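Local coordinates for Myo-inositol-1-phosphate synthase-related protein (PDB 3CIN) that binds nicotinamide-adenine-dinucleotide in a Rossmann-type fold and belongs with the myo-inositol-1-phosphate synthase-related proteins, at residues Leu17-Gly22 / Asp137-Thr142; Gly62-Asp67 / Glu94-Val99; Glu146-Phe151 / Glu270-Ser275. All blocks are in the same frame, centred on the assembly; numbering follows the deposited sequence.

Interactions 1 and 2 lie side by side in one parallel sheet, with strands in the order 96-97, 58-65, 14-19 and 138-141. Their centres are about 10 Å apart. They touch through Gln21, which bonds to Ser63 and Asp65, and both reach the NAD. Along the chain, interaction 2 is nested inside the loop closed by interaction 1. Interaction 3 comes later in the sequence. Its centre is about 21 Å from that of interaction 1 and about 25 Å from that of interaction 2. Its first segment follows soon after strand 138-141. It ties that loop to helix 262-272, so the dinucleotide-binding sheet is linked to a region recognised as myo-inositol-1-phosphate synthase-like.

Interaction 1 (Leu17-Gly22 / Asp137-Thr142); sequences LILGQG and DVIVNT. With NAD (nicotinamide-adenine-dinucleotide), chain F.
Leu17, Leu19, Ile139 and Asn141 lie on one face of this pair of neighbouring strands, and Ile18 and Val140 on the other. Trp131 of helix 120-134 packs on Leu17, Leu19 and Ile139, and Phe191 of the next strand, 189-193, touches Leu19, Ile139 and Asn141. The second face is covered by helices 23-36 and 328-348. The facing edges are joined by the backbone hydrogen bonds of a parallel pair. Leu17 N donates to Val138 O at 2.9 Å, and Val140 N returns a bond to Leu17 O. Leu19 N reaches Val140 O at 2.8 Å, and Thr142 N closes the ladder on Leu19 O. Leu19 CD1 presses on Ile139 CG2 at 3.5 Å, tighter than a usual carbon contact. The Asn141 amide turns to other partners: ND2 to Asn193 and Thr172, OD1 to Cys143 N.

Strand 14-19 runs into the turn before helix 23-36. Gly20, Gly22 and Ala25 fit the GxGxxA pattern of a Rossmann fold. Here Gly22 CA comes to 3.2 Å from NAD O5B, and Gly20 CA to 3.4 Å from NAD O4B. At the same end, chi1 of 49° sets Thr142 OG1 between its own N and C, facing the glycine turn. OG1 is 2.9 Å from Gly20 O and 3.2 Å from Leu19 O. It has one proton for two carbonyls, so these bonds compete, and either would tie the two strand ends together beside the NAD.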
loop_
_atom_site.group_PDB
_atom_site.type_symbol
_atom_site.label_atom_id
_atom_site.label_comp_id
_atom_site.label_asym_id
_atom_site.label_seq_id
_atom_site.Cartn_x
_atom_site.Cartn_y
_atom_site.Cartn_z
ATOM N N LEU A 17 7.964 37.190 14.356
ATOM C CA LEU A 17 6.750 37.791 13.782
ATOM C C LEU A 17 6.215 36.802 12.740
ATOM O O LEU A 17 6.973 36.363 11.905
ATOM C CB LEU A 17 7.084 39.108 13.124
ATOM C CG LEU A 17 5.871 39.898 12.622
ATOM C CD1 LEU A 17 6.025 41.402 12.902
ATOM C CD2 LEU A 17 5.619 39.604 11.160
ATOM N N ILE A 18 4.922 36.545 12.752
ATOM C CA ILE A 18 4.319 35.584 11.818
ATOM C C ILE A 18 3.530 36.325 10.767
ATOM O O ILE A 18 2.710 37.189 11.099
ATOM C CB ILE A 18 3.324 34.612 12.581
ATOM C CG1 ILE A 18 4.088 33.699 13.571
ATOM C CG2 ILE A 18 2.484 33.797 11.569
ATOM C CD1 ILE A 18 3.230 33.011 14.630
ATOM N N LEU A 19 3.702 35.932 9.514
ATOM C CA LEU A 19 2.875 36.430 8.401
ATOM C C LEU A 19 2.000 35.267 7.961
ATOM O O LEU A 19 2.505 34.270 7.458
ATOM C CB LEU A 19 3.754 36.923 7.259
ATOM C CG LEU A 19 4.822 37.950 7.629
ATOM C CD1 LEU A 19 5.701 38.153 6.382
ATOM C CD2 LEU A 19 4.220 39.225 8.176
ATOM N N GLY A 20 0.703 35.396 8.225
ATOM C CA GLY A 20 -0.340 34.458 7.769
ATOM C C GLY A 20 -0.706 33.534 8.899
ATOM O O GLY A 20 -0.029 32.489 9.087
ATOM N N GLN A 21 -1.752 33.875 9.637
ATOM C CA GLN A 21 -2.126 33.124 10.868
ATOM C C GLN A 21 -3.152 32.017 10.594
ATOM O O GLN A 21 -4.315 32.113 10.964
ATOM C CB GLN A 21 -2.615 34.064 11.984
ATOM C CG GLN A 21 -2.677 33.365 13.348
ATOM C CD GLN A 21 -1.331 32.896 13.827
ATOM O OE1 GLN A 21 -0.361 33.631 13.777
ATOM N NE2 GLN A 21 -1.250 31.625 14.251
ATOM N N GLY A 22 -2.693 30.982 9.874
ATOM C CA GLY A 22 -3.545 29.849 9.536
ATOM C C GLY A 22 -3.121 28.566 10.268
ATOM O O GLY A 22 -2.681 28.593 11.427
ATOM N N ASP A 137 13.324 39.505 15.575
ATOM C CA ASP A 137 14.581 39.003 14.985
ATOM C C ASP A 137 14.263 38.224 13.701
ATOM O O ASP A 137 15.063 38.255 12.743
ATOM C CB ASP A 137 15.263 38.035 15.975
ATOM C CG ASP A 137 15.711 38.713 17.242
ATOM O OD1 ASP A 137 16.604 39.548 17.115
ATOM O OD2 ASP A 137 15.222 38.406 18.360
ATOM N N VAL A 138 13.157 37.476 13.731
ATOM C CA VAL A 138 12.832 36.528 12.667
ATOM C C VAL A 138 11.407 36.731 12.202
ATOM O O VAL A 138 10.467 36.771 13.028
ATOM C CB VAL A 138 13.073 35.066 13.073
ATOM C CG1 VAL A 138 12.765 34.117 11.894
ATOM C CG2 VAL A 138 14.515 34.876 13.587
ATOM N N ILE A 139 11.216 36.867 10.897
ATOM C CA ILE A 139 9.889 36.986 10.292
ATOM C C ILE A 139 9.618 35.689 9.564
ATOM O O ILE A 139 10.439 35.298 8.733
ATOM C CB ILE A 139 9.816 38.195 9.321
ATOM C CG1 ILE A 139 10.016 39.495 10.088
ATOM C CG2 ILE A 139 8.437 38.259 8.550
ATOM C CD1 ILE A 139 10.328 40.644 9.181
ATOM N N VAL A 140 8.492 35.048 9.881
ATOM C CA VAL A 140 8.111 33.751 9.303
ATOM C C VAL A 140 6.939 33.910 8.350
ATOM O O VAL A 140 5.899 34.445 8.748
ATOM C CB VAL A 140 7.765 32.723 10.421
ATOM C CG1 VAL A 140 7.197 31.420 9.850
ATOM C CG2 VAL A 140 9.039 32.378 11.268
ATOM N N ASN A 141 7.080 33.398 7.124
ATOM C CA ASN A 141 6.086 33.537 6.119
ATOM C C ASN A 141 5.338 32.214 5.994
ATOM O O ASN A 141 5.887 31.218 5.475
ATOM C CB ASN A 141 6.678 33.929 4.770
ATOM C CG ASN A 141 5.645 33.953 3.711
ATOM O OD1 ASN A 141 4.467 34.202 4.029
ATOM N ND2 ASN A 141 6.032 33.673 2.454
ATOM N N THR A 142 4.095 32.200 6.497
ATOM C CA THR A 142 3.167 31.066 6.357
ATOM C C THR A 142 1.831 31.456 5.625
ATOM O O THR A 142 0.721 30.938 5.977
ATOM C CB THR A 142 2.905 30.377 7.731
ATOM O OG1 THR A 142 2.570 31.370 8.701
ATOM C CG2 THR A 142 4.179 29.640 8.257
HETATM P PA NAD F . -3.773 28.214 5.681
HETATM O O1A NAD F . -4.397 27.443 6.813
HETATM O O2A NAD F . -4.783 28.599 4.645
HETATM O O5B NAD F . -3.226 29.537 6.324
HETATM C C5B NAD F . -2.804 30.624 5.504
HETATM C C4B NAD F . -3.075 31.902 6.280
HETATM O O4B NAD F . -2.460 32.987 5.604
HETATM C C3B NAD F . -4.548 32.257 6.440
HETATM O O3B NAD F . -4.833 32.681 7.763
HETATM C C2B NAD F . -4.746 33.407 5.461
HETATM O O2B NAD F . -5.871 34.185 5.766
HETATM C C1B NAD F . -3.400 34.090 5.571
HETATM N N9A NAD F . -3.037 34.951 4.443
HETATM C C8A NAD F . -3.289 34.654 3.107
HETATM N N7A NAD F . -2.671 35.636 2.365
HETATM C C5A NAD F . -2.077 36.515 3.236
HETATM C C6A NAD F . -1.408 37.726 3.042
HETATM N N6A NAD F . -1.132 38.230 1.798
HETATM N N1A NAD F . -0.894 38.348 4.163
HETATM C C2A NAD F . -1.115 37.822 5.423
HETATM N N3A NAD F . -1.844 36.671 5.637
HETATM C C4A NAD F . -2.312 36.052 4.533
HETATM O O3 NAD F . -2.567 27.419 5.053
HETATM P PN NAD F . -1.519 26.546 5.847
HETATM O O1N NAD F . -1.908 25.113 5.693
HETATM O O2N NAD F . -1.211 27.163 7.170
HETATM O O5D NAD F . -0.238 26.703 4.914
HETATM C C5D NAD F . 0.493 27.907 4.910
HETATM C C4D NAD F . 1.510 27.935 3.775
HETATM O O4D NAD F . 2.497 26.976 4.041
HETATM C C3D NAD F . 0.964 27.657 2.383
HETATM O O3D NAD F . 1.653 28.486 1.411
HETATM C C2D NAD F . 1.403 26.217 2.165
HETATM O O2D NAD F . 1.589 25.916 0.779
HETATM C C1D NAD F . 2.739 26.237 2.873
HETATM N N1N NAD F . 3.214 24.901 3.229
HETATM C C2N NAD F . 2.488 24.133 4.045
HETATM C C3N NAD F . 3.058 22.869 4.354
HETATM C C7N NAD F . 2.433 22.107 5.431
HETATM O O7N NAD F . 1.290 22.639 5.959
HETATM N N7N NAD F . 2.989 20.960 5.854
HETATM C C4N NAD F . 4.265 22.446 3.833
HETATM C C5N NAD F . 4.973 23.253 2.990
HETATM C C6N NAD F . 4.423 24.512 2.712
#

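Interaction 2 (Gly62-Asp67 / Glu94-Val99). With NAD (nicotinamide-adenine-dinucleotide), chain F.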
loop_
_atom_site.group_PDB
_atom_site.type_symbol
_atom_site.label_atom_id
_atom_site.label_comp_id
_atom_site.label_asym_id
_atom_site.label_seq_id
_atom_site.Cartn_x
_atom_site.Cartn_y
_atom_site.Cartn_z
ATOM N N GLY A 62 4.239 39.231 17.077
ATOM C CA GLY A 62 3.266 39.751 16.148
ATOM C C GLY A 62 2.763 38.708 15.200
ATOM O O GLY A 62 3.422 37.700 14.985
ATOM N N SER A 63 1.562 38.973 14.676
ATOM C CA SER A 63 0.922 38.111 13.725
ATOM C C SER A 63 0.099 38.957 12.772
ATOM O O SER A 63 -0.670 39.790 13.199
ATOM C CB SER A 63 0.031 37.109 14.454
ATOM O OG SER A 63 -0.607 36.222 13.578
ATOM N N TYR A 64 0.291 38.742 11.481
ATOM C CA TYR A 64 -0.428 39.468 10.424
ATOM C C TYR A 64 -1.294 38.548 9.580
ATOM O O TYR A 64 -0.932 37.403 9.294
ATOM C CB TYR A 64 0.572 40.168 9.497
ATOM C CG TYR A 64 1.123 41.438 10.111
ATOM C CD1 TYR A 64 1.991 41.374 11.185
ATOM C CD2 TYR A 64 0.783 42.699 9.618
ATOM C CE1 TYR A 64 2.473 42.516 11.789
ATOM C CE2 TYR A 64 1.269 43.842 10.216
ATOM C CZ TYR A 64 2.102 43.750 11.309
ATOM O OH TYR A 64 2.591 44.890 11.901
ATOM N N ASP A 65 -2.437 39.070 9.166
ATOM C CA ASP A 65 -3.313 38.361 8.248
ATOM C C ASP A 65 -4.035 39.385 7.354
ATOM O O ASP A 65 -3.828 40.599 7.487
ATOM C CB ASP A 65 -4.305 37.459 9.028
ATOM C CG ASP A 65 -4.614 36.168 8.311
ATOM O OD1 ASP A 65 -5.381 36.220 7.324
ATOM O OD2 ASP A 65 -4.077 35.101 8.724
ATOM N N VAL A 66 -4.846 38.865 6.442
ATOM C CA VAL A 66 -5.687 39.677 5.607
ATOM C C VAL A 66 -7.134 39.281 5.763
ATOM O O VAL A 66 -7.981 39.931 5.211
ATOM C CB VAL A 66 -5.253 39.632 4.128
ATOM C CG1 VAL A 66 -3.877 40.282 3.976
ATOM C CG2 VAL A 66 -5.257 38.250 3.638
ATOM N N ASP A 67 -7.415 38.218 6.524
ATOM C CA ASP A 67 -8.772 37.797 6.800
ATOM C C ASP A 67 -9.466 38.733 7.773
ATOM O O ASP A 67 -9.028 38.947 8.910
ATOM C CB ASP A 67 -8.714 36.378 7.338
ATOM C CG ASP A 67 -10.064 35.693 7.385
ATOM O OD1 ASP A 67 -11.118 36.371 7.368
ATOM O OD2 ASP A 67 -10.039 34.425 7.469
ATOM N N GLU A 94 -2.445 41.044 19.248
ATOM C CA GLU A 94 -3.579 41.121 18.347
ATOM C C GLU A 94 -3.120 40.994 16.934
ATOM O O GLU A 94 -2.083 41.522 16.576
ATOM C CB GLU A 94 -4.317 42.429 18.521
ATOM C CG GLU A 94 -5.229 42.381 19.724
ATOM C CD GLU A 94 -6.020 43.651 19.901
ATOM O OE1 GLU A 94 -5.767 44.634 19.151
ATOM O OE2 GLU A 94 -6.913 43.635 20.780
ATOM N N ILE A 95 -3.904 40.311 16.117
ATOM C CA ILE A 95 -3.530 40.086 14.721
ATOM C C ILE A 95 -3.756 41.376 13.941
ATOM O O ILE A 95 -4.786 42.070 14.080
ATOM C CB ILE A 95 -4.376 38.950 14.128
ATOM C CG1 ILE A 95 -4.041 37.626 14.892
ATOM C CG2 ILE A 95 -4.181 38.810 12.607
ATOM C CD1 ILE A 95 -5.031 36.554 14.699
ATOM N N ARG A 96 -2.742 41.720 13.140
ATOM C CA ARG A 96 -2.697 42.954 12.420
ATOM C C ARG A 96 -2.933 42.765 10.926
ATOM O O ARG A 96 -2.763 41.673 10.418
ATOM C CB ARG A 96 -1.358 43.631 12.658
ATOM C CG ARG A 96 -1.215 44.070 14.112
ATOM C CD ARG A 96 -0.023 44.957 14.395
ATOM N NE ARG A 96 0.113 45.133 15.852
ATOM C CZ ARG A 96 -0.676 45.910 16.605
ATOM N NH1 ARG A 96 -1.660 46.641 16.066
ATOM N NH2 ARG A 96 -0.467 45.975 17.919
ATOM N N LYS A 97 -3.325 43.865 10.260
ATOM C CA LYS A 97 -3.591 43.846 8.817
ATOM C C LYS A 97 -2.300 43.931 8.011
ATOM O O LYS A 97 -1.491 44.872 8.171
ATOM C CB LYS A 97 -4.542 45.040 8.456
ATOM C CG LYS A 97 -4.963 45.125 7.001
ATOM C CD LYS A 97 -6.001 46.189 6.774
ATOM C CE LYS A 97 -5.509 47.541 7.048
ATOM N NZ LYS A 97 -6.686 48.467 7.020
ATOM N N GLY A 98 -2.152 42.964 7.103
ATOM C CA GLY A 98 -1.102 42.949 6.109
ATOM C C GLY A 98 -1.455 43.553 4.756
ATOM O O GLY A 98 -2.157 44.537 4.681
ATOM N N VAL A 99 -0.867 42.987 3.701
ATOM C CA VAL A 99 -1.114 43.352 2.313
ATOM C C VAL A 99 -1.607 42.100 1.606
ATOM O O VAL A 99 -0.991 41.033 1.739
ATOM C CB VAL A 99 0.194 43.892 1.648
ATOM C CG1 VAL A 99 0.630 45.172 2.303
ATOM C CG2 VAL A 99 1.315 42.941 1.734
HETATM P PA NAD F . -3.773 28.214 5.681
HETATM O O1A NAD F . -4.397 27.443 6.813
HETATM O O2A NAD F . -4.783 28.599 4.645
HETATM O O5B NAD F . -3.226 29.537 6.324
HETATM C C5B NAD F . -2.804 30.624 5.504
HETATM C C4B NAD F . -3.075 31.902 6.280
HETATM O O4B NAD F . -2.460 32.987 5.604
HETATM C C3B NAD F . -4.548 32.257 6.440
HETATM O O3B NAD F . -4.833 32.681 7.763
HETATM C C2B NAD F . -4.746 33.407 5.461
HETATM O O2B NAD F . -5.871 34.185 5.766
HETATM C C1B NAD F . -3.400 34.090 5.571
HETATM N N9A NAD F . -3.037 34.951 4.443
HETATM C C8A NAD F . -3.289 34.654 3.107
HETATM N N7A NAD F . -2.671 35.636 2.365
HETATM C C5A NAD F . -2.077 36.515 3.236
HETATM C C6A NAD F . -1.408 37.726 3.042
HETATM N N6A NAD F . -1.132 38.230 1.798
HETATM N N1A NAD F . -0.894 38.348 4.163
HETATM C C2A NAD F . -1.115 37.822 5.423
HETATM N N3A NAD F . -1.844 36.671 5.637
HETATM C C4A NAD F . -2.312 36.052 4.533
HETATM O O3 NAD F . -2.567 27.419 5.053
HETATM P PN NAD F . -1.519 26.546 5.847
HETATM O O1N NAD F . -1.908 25.113 5.693
HETATM O O2N NAD F . -1.211 27.163 7.170
HETATM O O5D NAD F . -0.238 26.703 4.914
HETATM C C5D NAD F . 0.493 27.907 4.910
HETATM C C4D NAD F . 1.510 27.935 3.775
HETATM O O4D NAD F . 2.497 26.976 4.041
HETATM C C3D NAD F . 0.964 27.657 2.383
HETATM O O3D NAD F . 1.653 28.486 1.411
HETATM C C2D NAD F . 1.403 26.217 2.165
HETATM O O2D NAD F . 1.589 25.916 0.779
HETATM C C1D NAD F . 2.739 26.237 2.873
HETATM N N1N NAD F . 3.214 24.901 3.229
HETATM C C2N NAD F . 2.488 24.133 4.045
HETATM C C3N NAD F . 3.058 22.869 4.354
HETATM C C7N NAD F . 2.433 22.107 5.431
HETATM O O7N NAD F . 1.290 22.639 5.959
HETATM N N7N NAD F . 2.989 20.960 5.854
HETATM C C4N NAD F . 4.265 22.446 3.833
HETATM C C5N NAD F . 4.973 23.253 2.990
HETATM C C6N NAD F . 4.423 24.512 2.712
HETATM O O HOH W 1 0.490 41.420 15.659
#
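The side chains of Tyr64 and Arg96 both leave with CG next to the backbone N, at chi1 -78° and -67°. The first torsion turns the Tyr64 ring so that one face meets Arg96 CB. The second, with the extended chain, carries Arg96 CD along to the Tyr64 hydroxyl. Arg96 CB makes a CH-pi contact, 3.7 Å from the centroid of the Tyr64 ring and 16° off its normal. The strands belong to a beta-alpha-beta unit of the Rossmann-type sheet: strand 58-65, helix 75-82, strand 96-97. Strand 96-97 is the outermost on this side within the chain.

Three backbone bonds join them. Arg96 N donates to Ser63 O at 2.8 Å. Asp65 N reaches Arg96 O at 2.9 Å, and Gly98 N reaches Asp65 O at 2.9 Å. A water extends the link by accepting from Ser63 N and donating to Glu94 O. On the other side of the strand pair, Ile95 CG2 rests on Asp65 CB. The Tyr64 hydroxyl bonds to Glu130 of helix 120-134.

Asp65 ends its strand with a carboxylate that holds the adenosine ribose, as an acid at this place does in many NAD-binding Rossmann folds. NAD O2B donates to Asp65 OD1 at 2.6 Å, and NAD O3B to Asp65 OD2 at 2.7 Å. OD1 also accepts from Val66 N and Asp67 N, the second making an Asx turn. OD2 takes a further bond from Gln21 N. These backbone donors fix the carboxylate. Both methyls of Val66 pack on the adenine, with CG1 3.6 Å from NAD N1A. Beyond them, NAD N6A donates to Val99 O at 2.8 Å.

Interaction 3 (Glu146-Phe151 / Glu270-Ser275)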
loop_
_atom_site.group_PDB
_atom_site.type_symbol
_atom_site.label_atom_id
_atom_site.label_comp_id
_atom_site.label_asym_id
_atom_site.label_seq_id
_atom_site.Cartn_x
_atom_site.Cartn_y
_atom_site.Cartn_z
ATOM N N GLU A 146 0.743 31.047 -3.656
ATOM C CA GLU A 146 0.650 32.180 -4.582
ATOM C C GLU A 146 1.047 31.805 -5.991
ATOM O O GLU A 146 1.937 30.969 -6.184
ATOM C CB GLU A 146 1.592 33.317 -4.217
ATOM C CG GLU A 146 1.436 33.809 -2.793
ATOM C CD GLU A 146 2.577 34.656 -2.320
ATOM O OE1 GLU A 146 3.668 34.603 -2.916
ATOM O OE2 GLU A 146 2.377 35.345 -1.309
ATOM N N ALA A 147 0.325 32.362 -6.962
ATOM C CA ALA A 147 0.743 32.260 -8.373
ATOM C C ALA A 147 1.804 33.364 -8.591
ATOM O O ALA A 147 1.455 34.514 -8.824
ATOM C CB ALA A 147 -0.437 32.475 -9.284
ATOM N N PHE A 148 3.088 33.021 -8.501
ATOM C CA PHE A 148 4.177 34.010 -8.514
ATOM C C PHE A 148 4.980 33.835 -9.787
ATOM O O PHE A 148 4.928 32.768 -10.443
ATOM C CB PHE A 148 5.093 33.839 -7.312
ATOM C CG PHE A 148 5.906 32.562 -7.344
ATOM C CD1 PHE A 148 5.344 31.368 -6.982
ATOM C CD2 PHE A 148 7.223 32.552 -7.818
ATOM C CE1 PHE A 148 6.056 30.181 -7.087
ATOM C CE2 PHE A 148 7.929 31.379 -7.907
ATOM C CZ PHE A 148 7.374 30.214 -7.541
ATOM N N VAL A 149 5.727 34.876 -10.108
ATOM C CA VAL A 149 6.758 34.824 -11.132
ATOM C C VAL A 149 7.982 35.547 -10.555
ATOM O O VAL A 149 7.872 36.694 -10.153
ATOM C CB VAL A 149 6.311 35.569 -12.399
ATOM C CG1 VAL A 149 7.495 35.734 -13.396
ATOM C CG2 VAL A 149 5.088 34.870 -13.031
ATOM N N PRO A 150 9.121 34.873 -10.475
ATOM C CA PRO A 150 10.293 35.547 -9.928
ATOM C C PRO A 150 10.826 36.669 -10.833
ATOM O O PRO A 150 10.493 36.787 -12.038
ATOM C CB PRO A 150 11.344 34.413 -9.819
ATOM C CG PRO A 150 11.016 33.534 -10.923
ATOM C CD PRO A 150 9.446 33.534 -10.979
ATOM N N PHE A 151 11.674 37.497 -10.216
ATOM C CA PHE A 151 12.298 38.644 -10.876
ATOM C C PHE A 151 13.652 38.335 -11.505
ATOM O O PHE A 151 13.919 38.728 -12.626
ATOM C CB PHE A 151 12.411 39.840 -9.934
ATOM C CG PHE A 151 11.088 40.418 -9.582
ATOM C CD1 PHE A 151 10.463 41.287 -10.427
ATOM C CD2 PHE A 151 10.404 39.970 -8.488
ATOM C CE1 PHE A 151 9.218 41.781 -10.130
ATOM C CE2 PHE A 151 9.176 40.500 -8.184
ATOM C CZ PHE A 151 8.580 41.380 -9.013
ATOM N N GLU A 270 6.214 26.622 -14.410
ATOM C CA GLU A 270 7.643 26.684 -14.815
ATOM C C GLU A 270 8.561 26.701 -13.574
ATOM O O GLU A 270 9.664 26.126 -13.563
ATOM C CB GLU A 270 7.872 27.948 -15.658
ATOM C CG GLU A 270 9.207 28.031 -16.405
ATOM C CD GLU A 270 9.261 29.206 -17.425
ATOM O OE1 GLU A 270 8.514 30.193 -17.244
ATOM O OE2 GLU A 270 10.047 29.134 -18.405
ATOM N N PHE A 271 8.087 27.340 -12.505
ATOM C CA PHE A 271 8.855 27.501 -11.301
ATOM C C PHE A 271 8.466 26.549 -10.167
ATOM O O PHE A 271 9.301 26.193 -9.370
ATOM C CB PHE A 271 8.760 28.964 -10.842
ATOM C CG PHE A 271 8.895 29.938 -11.978
ATOM C CD1 PHE A 271 10.139 30.194 -12.559
ATOM C CD2 PHE A 271 7.779 30.587 -12.485
ATOM C CE1 PHE A 271 10.261 31.040 -13.620
ATOM C CE2 PHE A 271 7.902 31.439 -13.556
ATOM C CZ PHE A 271 9.148 31.653 -14.128
ATOM N N THR A 272 7.234 26.061 -10.152
ATOM C CA THR A 272 6.814 25.194 -9.069
ATOM C C THR A 272 7.070 23.723 -9.354
ATOM O O THR A 272 6.963 22.926 -8.450
ATOM C CB THR A 272 5.345 25.375 -8.758
ATOM O OG1 THR A 272 4.559 25.162 -9.936
ATOM C CG2 THR A 272 5.140 26.804 -8.226
ATOM N N LYS A 273 7.477 23.393 -10.564
ATOM C CA LYS A 273 7.799 21.995 -10.940
ATOM C C LYS A 273 8.955 21.472 -10.087
ATOM O O LYS A 273 9.925 22.175 -9.933
ATOM C CB LYS A 273 8.198 21.950 -12.426
ATOM C CG LYS A 273 7.042 21.694 -13.370
ATOM C CD LYS A 273 7.523 21.614 -14.812
ATOM N N SER A 274 8.881 20.242 -9.550
ATOM C CA SER A 274 9.984 19.769 -8.667
ATOM C C SER A 274 11.163 19.419 -9.537
ATOM O O SER A 274 10.975 19.071 -10.692
ATOM C CB SER A 274 9.523 18.493 -7.932
ATOM O OG SER A 274 9.112 17.507 -8.888
ATOM N N SER A 275 12.369 19.625 -9.019
ATOM C CA SER A 275 13.567 19.118 -9.678
ATOM C C SER A 275 14.164 18.004 -8.832
ATOM O O SER A 275 15.270 17.562 -9.112
ATOM C CB SER A 275 14.584 20.244 -9.841
ATOM O OG SER A 275 14.806 20.801 -8.564
#
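Val149 and Phe271 bring the two backbones nearest, with their CA atoms 7.6 Å apart, so an irregular loop meets the last turn of helix 262-272 mainly through side chains. Pro150 and Phe271 approach from opposite directions. Pro150 CD makes a CH-pi contact over the middle of the Phe271 ring, 3.5 Å from its centroid and 2° off the ring normal. The opposite face of that ring carries Glu270 CB from its own helix, so the ring is held between two aliphatic groups. Val149 CG1 adds a looser touch at 4.3 Å from Phe271 CE2.

The loop follows strand 138-141 of the Rossmann-type sheet. The helix lies in the stretch of sequence that resembles myo-inositol-1-phosphate synthase. The contact joins two parts of the chain more than a hundred residues apart. Phe148 crosses Phe271 at a slant. Its chi1 of 68° places CG between the backbone N and the carbonyl carbon, and the ring reaches the helix end obliquely. There Phe148 CZ lies 3.8 Å from Phe271 CB, and Phe148 CE1 lies 3.7 Å from Thr272 CG2. The backbone oxygen of Phe148 bonds to Ser268 OG, one turn earlier in the helix.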